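DUF1881 domain-containing protein (Neurospora crassa, PDB 5Z6D) is of unknown function but carries a betagamma-crystallin domain whose calcium site is made inoperative by its interface with an Ig-like domain, and is abundant in perithecia. Local coordinates at residues Glu173-Lys187 / Arg190-Lys204. The protein carries 1 engineered substitution. Numbering follows the deposited sequence.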
loop_
_atom_site.group_PDB
_atom_site.type_symbol
_atom_site.label_atom_id
_atom_site.label_comp_id
_atom_site.label_asym_id
_atom_site.label_seq_id
_atom_site.Cartn_x
_atom_site.Cartn_y
_atom_site.Cartn_z
ATOM N N GLU A 173 2.930 1.012 -16.006
ATOM C CA GLU A 173 3.009 0.232 -14.762
ATOM C C GLU A 173 4.038 0.817 -13.815
ATOM O O GLU A 173 4.795 1.689 -14.199
ATOM C CB GLU A 173 3.374 -1.228 -15.051
ATOM C CG GLU A 173 2.229 -2.099 -15.526
ATOM C CD GLU A 173 2.670 -3.518 -15.818
ATOM O OE1 GLU A 173 3.866 -3.718 -16.131
ATOM O OE2 GLU A 173 1.823 -4.433 -15.732
ATOM N N VAL A 174 4.059 0.342 -12.573
ATOM C CA VAL A 174 5.193 0.606 -11.694
ATOM C C VAL A 174 6.178 -0.548 -11.816
ATOM O O VAL A 174 5.780 -1.715 -11.832
ATOM C CB VAL A 174 4.755 0.770 -10.227
ATOM C CG1 VAL A 174 5.971 0.867 -9.291
ATOM C CG2 VAL A 174 3.861 1.989 -10.074
ATOM N N ASP A 175 7.465 -0.224 -11.922
ATOM C CA ASP A 175 8.511 -1.233 -11.971
ATOM C C ASP A 175 9.383 -1.182 -10.723
ATOM O O ASP A 175 9.761 -0.098 -10.254
ATOM C CB ASP A 175 9.409 -1.043 -13.188
ATOM C CG ASP A 175 8.756 -1.476 -14.472
ATOM O OD1 ASP A 175 7.557 -1.818 -14.447
ATOM O OD2 ASP A 175 9.450 -1.457 -15.510
ATOM N N VAL A 176 9.690 -2.359 -10.194
ATOM C CA VAL A 176 10.765 -2.506 -9.231
ATOM C C VAL A 176 12.052 -2.719 -10.008
ATOM O O VAL A 176 12.146 -3.643 -10.814
ATOM C CB VAL A 176 10.519 -3.687 -8.277
ATOM C CG1 VAL A 176 11.782 -4.019 -7.506
ATOM C CG2 VAL A 176 9.368 -3.372 -7.322
ATOM N N VAL A 177 13.028 -1.844 -9.790
ATOM C CA VAL A 177 14.338 -2.004 -10.391
ATOM C C VAL A 177 15.292 -2.604 -9.367
ATOM O O VAL A 177 15.584 -1.988 -8.342
ATOM C CB VAL A 177 14.894 -0.672 -10.894
ATOM C CG1 VAL A 177 16.221 -0.898 -11.607
ATOM C CG2 VAL A 177 13.888 -0.011 -11.820
ATOM N N GLU A 178 15.754 -3.818 -9.638
ATOM C CA GLU A 178 16.689 -4.487 -8.745
ATOM C C GLU A 178 18.122 -4.070 -9.070
ATOM O O GLU A 178 18.786 -4.709 -9.880
ATOM C CB GLU A 178 16.540 -6.007 -8.850
ATOM C CG GLU A 178 15.117 -6.521 -8.616
ATOM C CD GLU A 178 15.075 -8.018 -8.345
ATOM O OE1 GLU A 178 16.130 -8.678 -8.468
ATOM O OE2 GLU A 178 13.990 -8.533 -7.996
ATOM N N ASN A 179 18.593 -2.995 -8.444
ATOM C CA ASN A 179 19.950 -2.518 -8.692
ATOM C C ASN A 179 20.923 -3.014 -7.624
ATOM O O ASN A 179 20.626 -3.975 -6.917
ATOM C CB ASN A 179 19.977 -0.988 -8.796
ATOM C CG ASN A 179 19.436 -0.292 -7.560
ATOM O OD1 ASN A 179 19.622 -0.748 -6.432
ATOM N ND2 ASN A 179 18.775 0.839 -7.775
ATOM N N GLU A 180 22.081 -2.366 -7.499
ATOM C CA GLU A 180 23.130 -2.899 -6.638
ATOM C C GLU A 180 22.803 -2.778 -5.148
ATOM O O GLU A 180 23.489 -3.374 -4.318
ATOM C CB GLU A 180 24.475 -2.216 -6.942
ATOM C CG GLU A 180 24.759 -0.954 -6.141
ATOM C CD GLU A 180 24.024 0.268 -6.662
ATOM O OE1 GLU A 180 23.238 0.142 -7.629
ATOM O OE2 GLU A 180 24.241 1.364 -6.101
ATOM N N HIS A 181 21.757 -2.033 -4.800
ATOM C CA HIS A 181 21.373 -1.913 -3.396
ATOM C C HIS A 181 20.212 -2.842 -3.025
ATOM O O HIS A 181 19.911 -3.039 -1.842
ATOM C CB HIS A 181 21.028 -0.463 -3.063
ATOM C CG HIS A 181 22.227 0.428 -2.975
ATOM N ND1 HIS A 181 23.290 0.159 -2.138
ATOM C CD2 HIS A 181 22.538 1.574 -3.625
ATOM C CE1 HIS A 181 24.203 1.104 -2.275
ATOM N NE2 HIS A 181 23.772 1.975 -3.171
ATOM N N TRP A 182 19.592 -3.441 -4.032
ATOM C CA TRP A 182 18.566 -4.452 -3.784
ATOM C C TRP A 182 19.231 -5.720 -3.259
ATOM O O TRP A 182 20.154 -6.242 -3.892
ATOM C CB TRP A 182 17.777 -4.747 -5.057
ATOM C CG TRP A 182 16.824 -5.907 -4.945
ATOM C CD1 TRP A 182 17.060 -7.206 -5.309
ATOM C CD2 TRP A 182 15.480 -5.866 -4.453
ATOM N NE1 TRP A 182 15.941 -7.977 -5.068
ATOM C CE2 TRP A 182 14.952 -7.174 -4.548
ATOM C CE3 TRP A 182 14.663 -4.851 -3.944
ATOM C CZ2 TRP A 182 13.656 -7.491 -4.153
ATOM C CZ3 TRP A 182 13.374 -5.168 -3.550
ATOM C CH2 TRP A 182 12.886 -6.477 -3.654
ATOM N N PRO A 183 18.773 -6.213 -2.094
ATOM C CA PRO A 183 19.370 -7.401 -1.472
ATOM C C PRO A 183 19.315 -8.617 -2.393
ATOM O O PRO A 183 18.235 -8.977 -2.866
ATOM C CB PRO A 183 18.507 -7.614 -0.224
ATOM C CG PRO A 183 17.956 -6.265 0.087
ATOM C CD PRO A 183 17.716 -5.623 -1.256
ATOM N N LYS A 184 20.464 -9.237 -2.653
ATOM C CA LYS A 184 20.497 -10.384 -3.553
ATOM C C LYS A 184 19.705 -11.554 -2.976
ATOM O O LYS A 184 19.310 -12.466 -3.700
ATOM C CB LYS A 184 21.937 -10.806 -3.837
ATOM C CG LYS A 184 22.783 -9.711 -4.467
ATOM C CD LYS A 184 24.161 -10.222 -4.847
ATOM C CE LYS A 184 25.002 -9.133 -5.495
ATOM N NZ LYS A 184 25.469 -8.109 -4.518
ATOM N N GLN A 185 19.476 -11.519 -1.667
ATOM C CA GLN A 185 18.668 -12.534 -0.999
ATOM C C GLN A 185 17.186 -12.482 -1.340
ATOM O O GLN A 185 16.458 -13.406 -1.009
ATOM C CB GLN A 185 18.810 -12.412 0.518
ATOM C CG GLN A 185 20.202 -12.723 1.045
ATOM C CD GLN A 185 21.065 -11.483 1.160
ATOM O OE1 GLN A 185 20.811 -10.471 0.511
ATOM N NE2 GLN A 185 22.090 -11.554 1.997
ATOM N N LEU A 186 16.739 -11.395 -1.963
ATOM C CA LEU A 186 15.326 -11.226 -2.301
ATOM C C LEU A 186 15.084 -11.321 -3.801
ATOM O O LEU A 186 15.918 -10.902 -4.604
ATOM C CB LEU A 186 14.815 -9.874 -1.809
ATOM C CG LEU A 186 14.889 -9.558 -0.318
ATOM C CD1 LEU A 186 14.474 -8.111 -0.046
ATOM C CD2 LEU A 186 14.023 -10.547 0.467
ATOM N N LYS A 187 13.923 -11.850 -4.164
ATOM C CA LYS A 187 13.455 -11.820 -5.545
ATOM C C LYS A 187 12.073 -11.190 -5.606
ATOM O O LYS A 187 11.202 -11.557 -4.837
ATOM C CB LYS A 187 13.411 -13.234 -6.125
ATOM C CG LYS A 187 14.426 -13.489 -7.221
ATOM C CD LYS A 187 14.007 -12.821 -8.521
ATOM C CE LYS A 187 14.925 -13.219 -9.664
ATOM N NZ LYS A 187 14.400 -12.742 -10.970
ATOM N N ARG A 190 6.260 -9.713 -10.192
ATOM C CA ARG A 190 5.090 -8.868 -10.409
ATOM C C ARG A 190 3.806 -9.681 -10.246
ATOM O O ARG A 190 3.705 -10.795 -10.773
ATOM C CB ARG A 190 5.133 -8.219 -11.796
ATOM C CG ARG A 190 3.880 -7.415 -12.129
ATOM C CD ARG A 190 3.946 -6.786 -13.519
ATOM N NE ARG A 190 5.078 -5.878 -13.647
ATOM C CZ ARG A 190 5.110 -4.651 -13.143
ATOM N NH1 ARG A 190 4.051 -4.166 -12.495
ATOM N NH2 ARG A 190 6.192 -3.900 -13.298
ATOM N N THR A 191 2.838 -9.130 -9.510
ATOM C CA THR A 191 1.545 -9.794 -9.349
ATOM C C THR A 191 0.403 -8.876 -9.774
ATOM O O THR A 191 -0.770 -9.241 -9.661
ATOM C CB THR A 191 1.306 -10.266 -7.900
ATOM O OG1 THR A 191 1.397 -9.155 -7.001
ATOM C CG2 THR A 191 2.344 -11.318 -7.503
ATOM N N GLY A 192 0.756 -7.692 -10.270
ATOM C CA GLY A 192 -0.220 -6.727 -10.753
ATOM C C GLY A 192 0.449 -5.479 -11.298
ATOM O O GLY A 192 1.673 -5.400 -11.344
ATOM N N LYS A 193 -0.342 -4.491 -11.708
ATOM C CA LYS A 193 0.225 -3.280 -12.287
ATOM C C LYS A 193 1.210 -2.592 -11.334
ATOM O O LYS A 193 2.162 -1.933 -11.762
ATOM C CB LYS A 193 -0.897 -2.320 -12.683
ATOM C CG LYS A 193 -1.787 -2.844 -13.810
ATOM C CD LYS A 193 -1.265 -2.422 -15.178
ATOM C CE LYS A 193 -2.057 -3.064 -16.310
ATOM N NZ LYS A 193 -3.499 -2.692 -16.257
ATOM N N SER A 194 0.990 -2.752 -10.038
ATOM C CA SER A 194 1.899 -2.155 -9.070
ATOM C C SER A 194 1.953 -2.967 -7.774
ATOM O O SER A 194 2.128 -2.404 -6.693
ATOM C CB SER A 194 1.485 -0.713 -8.783
ATOM O OG SER A 194 0.126 -0.635 -8.370
ATOM N N SER A 195 1.804 -4.283 -7.896
ATOM C CA SER A 195 1.915 -5.174 -6.743
ATOM C C SER A 195 2.968 -6.232 -7.015
ATOM O O SER A 195 3.147 -6.672 -8.157
ATOM C CB SER A 195 0.574 -5.830 -6.406
ATOM O OG SER A 195 0.140 -6.660 -7.463
ATOM N N PHE A 196 3.676 -6.624 -5.958
ATOM C CA PHE A 196 4.842 -7.488 -6.078
ATOM C C PHE A 196 4.888 -8.468 -4.916
ATOM O O PHE A 196 4.702 -8.087 -3.755
ATOM C CB PHE A 196 6.136 -6.655 -6.130
ATOM C CG PHE A 196 6.129 -5.605 -7.208
ATOM C CD1 PHE A 196 6.608 -5.892 -8.476
ATOM C CD2 PHE A 196 5.611 -4.342 -6.966
ATOM C CE1 PHE A 196 6.588 -4.930 -9.470
ATOM C CE2 PHE A 196 5.585 -3.379 -7.953
ATOM C CZ PHE A 196 6.075 -3.671 -9.208
ATOM N N GLU A 197 5.137 -9.730 -5.239
ATOM C CA GLU A 197 5.492 -10.715 -4.233
ATOM C C GLU A 197 7.002 -10.666 -4.073
ATOM O O GLU A 197 7.741 -10.849 -5.039
ATOM C CB GLU A 197 5.016 -12.104 -4.653
ATOM C CG GLU A 197 4.557 -12.988 -3.513
ATOM C CD GLU A 197 3.902 -14.263 -4.010
ATOM O OE1 GLU A 197 4.640 -15.175 -4.438
ATOM O OE2 GLU A 197 2.654 -14.347 -3.983
ATOM N N VAL A 198 7.466 -10.368 -2.867
ATOM C CA VAL A 198 8.893 -10.311 -2.623
ATOM C C VAL A 198 9.240 -11.539 -1.806
ATOM O O VAL A 198 8.674 -11.743 -0.735
ATOM C CB VAL A 198 9.289 -9.028 -1.894
ATOM C CG1 VAL A 198 10.767 -9.075 -1.471
ATOM C CG2 VAL A 198 8.990 -7.811 -2.779
ATOM N N THR A 199 10.155 -12.363 -2.317
ATOM C CA THR A 199 10.439 -13.656 -1.717
ATOM C C THR A 199 11.885 -13.743 -1.230
ATOM O O THR A 199 12.822 -13.402 -1.965
ATOM C CB THR A 199 10.173 -14.805 -2.704
ATOM O OG1 THR A 199 8.792 -14.795 -3.092
ATOM C CG2 THR A 199 10.499 -16.142 -2.063
ATOM N N LEU A 200 12.058 -14.183 0.015
ATOM C CA LEU A 200 13.386 -14.503 0.540
ATOM C C LEU A 200 13.847 -15.839 -0.040
ATOM O O LEU A 200 13.287 -16.878 0.275
ATOM C CB LEU A 200 13.379 -14.560 2.075
ATOM C CG LEU A 200 14.752 -14.763 2.721
ATOM C CD1 LEU A 200 15.615 -13.512 2.576
ATOM C CD2 LEU A 200 14.623 -15.146 4.179
ATOM N N VAL A 201 14.854 -15.806 -0.904
ATOM C CA VAL A 201 15.292 -17.029 -1.576
ATOM C C VAL A 201 16.580 -17.580 -0.953
ATOM O O VAL A 201 16.971 -18.718 -1.209
ATOM C CB VAL A 201 15.497 -16.798 -3.090
ATOM C CG1 VAL A 201 14.145 -16.570 -3.783
ATOM C CG2 VAL A 201 16.429 -15.626 -3.332
ATOM N N ASP A 202 17.217 -16.773 -0.116
ATOM C CA ASP A 202 18.458 -17.169 0.543
ATOM C C ASP A 202 18.526 -16.504 1.911
ATOM O O ASP A 202 18.357 -15.294 2.012
ATOM C CB ASP A 202 19.658 -16.776 -0.325
ATOM C CG ASP A 202 20.990 -17.043 0.350
ATOM O OD1 ASP A 202 21.045 -17.888 1.269
ATOM O OD2 ASP A 202 21.989 -16.404 -0.051
ATOM N N ASN A 203 18.748 -17.279 2.967
ATOM C CA ASN A 203 18.742 -16.692 4.304
ATOM C C ASN A 203 20.142 -16.525 4.882
ATOM O O ASN A 203 20.302 -16.231 6.062
ATOM C CB ASN A 203 17.862 -17.517 5.252
ATOM C CG ASN A 203 18.303 -18.963 5.366
ATOM O OD1 ASN A 203 19.098 -19.449 4.567
ATOM N ND2 ASN A 203 17.768 -19.664 6.359
ATOM N N LYS A 204 21.150 -16.679 4.033
ATOM C CA LYS A 204 22.523 -16.360 4.413
ATOM C C LYS A 204 22.763 -14.847 4.377
ATOM O O LYS A 204 22.566 -14.209 3.348
ATOM C CB LYS A 204 23.514 -17.073 3.486
ATOM C CG LYS A 204 24.970 -16.936 3.912
ATOM C CD LYS A 204 25.909 -17.506 2.852
ATOM C CE LYS A 204 27.297 -17.766 3.416
ATOM N NZ LYS A 204 27.907 -16.532 3.983
#
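Arg-190 reaches strand 173-177 with CG anti to its backbone N (chi1 175°), and a bend at chi3 lays the guanidinium beside Val-174 and Asp-175. Arg-190 NH2 is used twice: it donates to Val-174 O at 2.7 Å, nearly in the guanidinium plane, and forms a salt bridge with Asp-175 OD1, also 2.7 Å away. NH1 donates to Gly-192 O of its own segment, so both ends of the group are held. The Glu-173 carboxylate stacks over one face, its plane turned 17° from the guanidinium; Glu-173 OE1 lies 3.4 Å from Arg-190 CZ, an electrostatic pairing to which no N-H points. Phe-196 CE1 lies over the opposite face, toward its rim. The Phe-196 ring receives Val-176 CG2 almost exactly on its normal, 3.6 Å from the centroid, a CH-pi contact. Without the guanidinium, as with an alanine here, Glu-173 and Asp-175 would probably lose their shared cation and Val-174 O its N-H donors.

Farther along, strands 186-190 and 195-200 pair as an antiparallel hairpin within one sheet, Lys-187 and Thr-199 exchanging backbone bonds. Leu-186 CD2 meets Leu-200 CD1 at 4.0 Å on the face packed against Val-149 of the other sheet. Gln-185, bent at chi2, sends NE2 straight to Lys-204 O (3.0 Å, 174°). Strand 173-177 is tied to the hairpin's sheet by Val-174 N to Lys-193 O (3.1 Å), Val-176 on Phe-196, and one cation shared by two carboxylates and a backbone carbonyl.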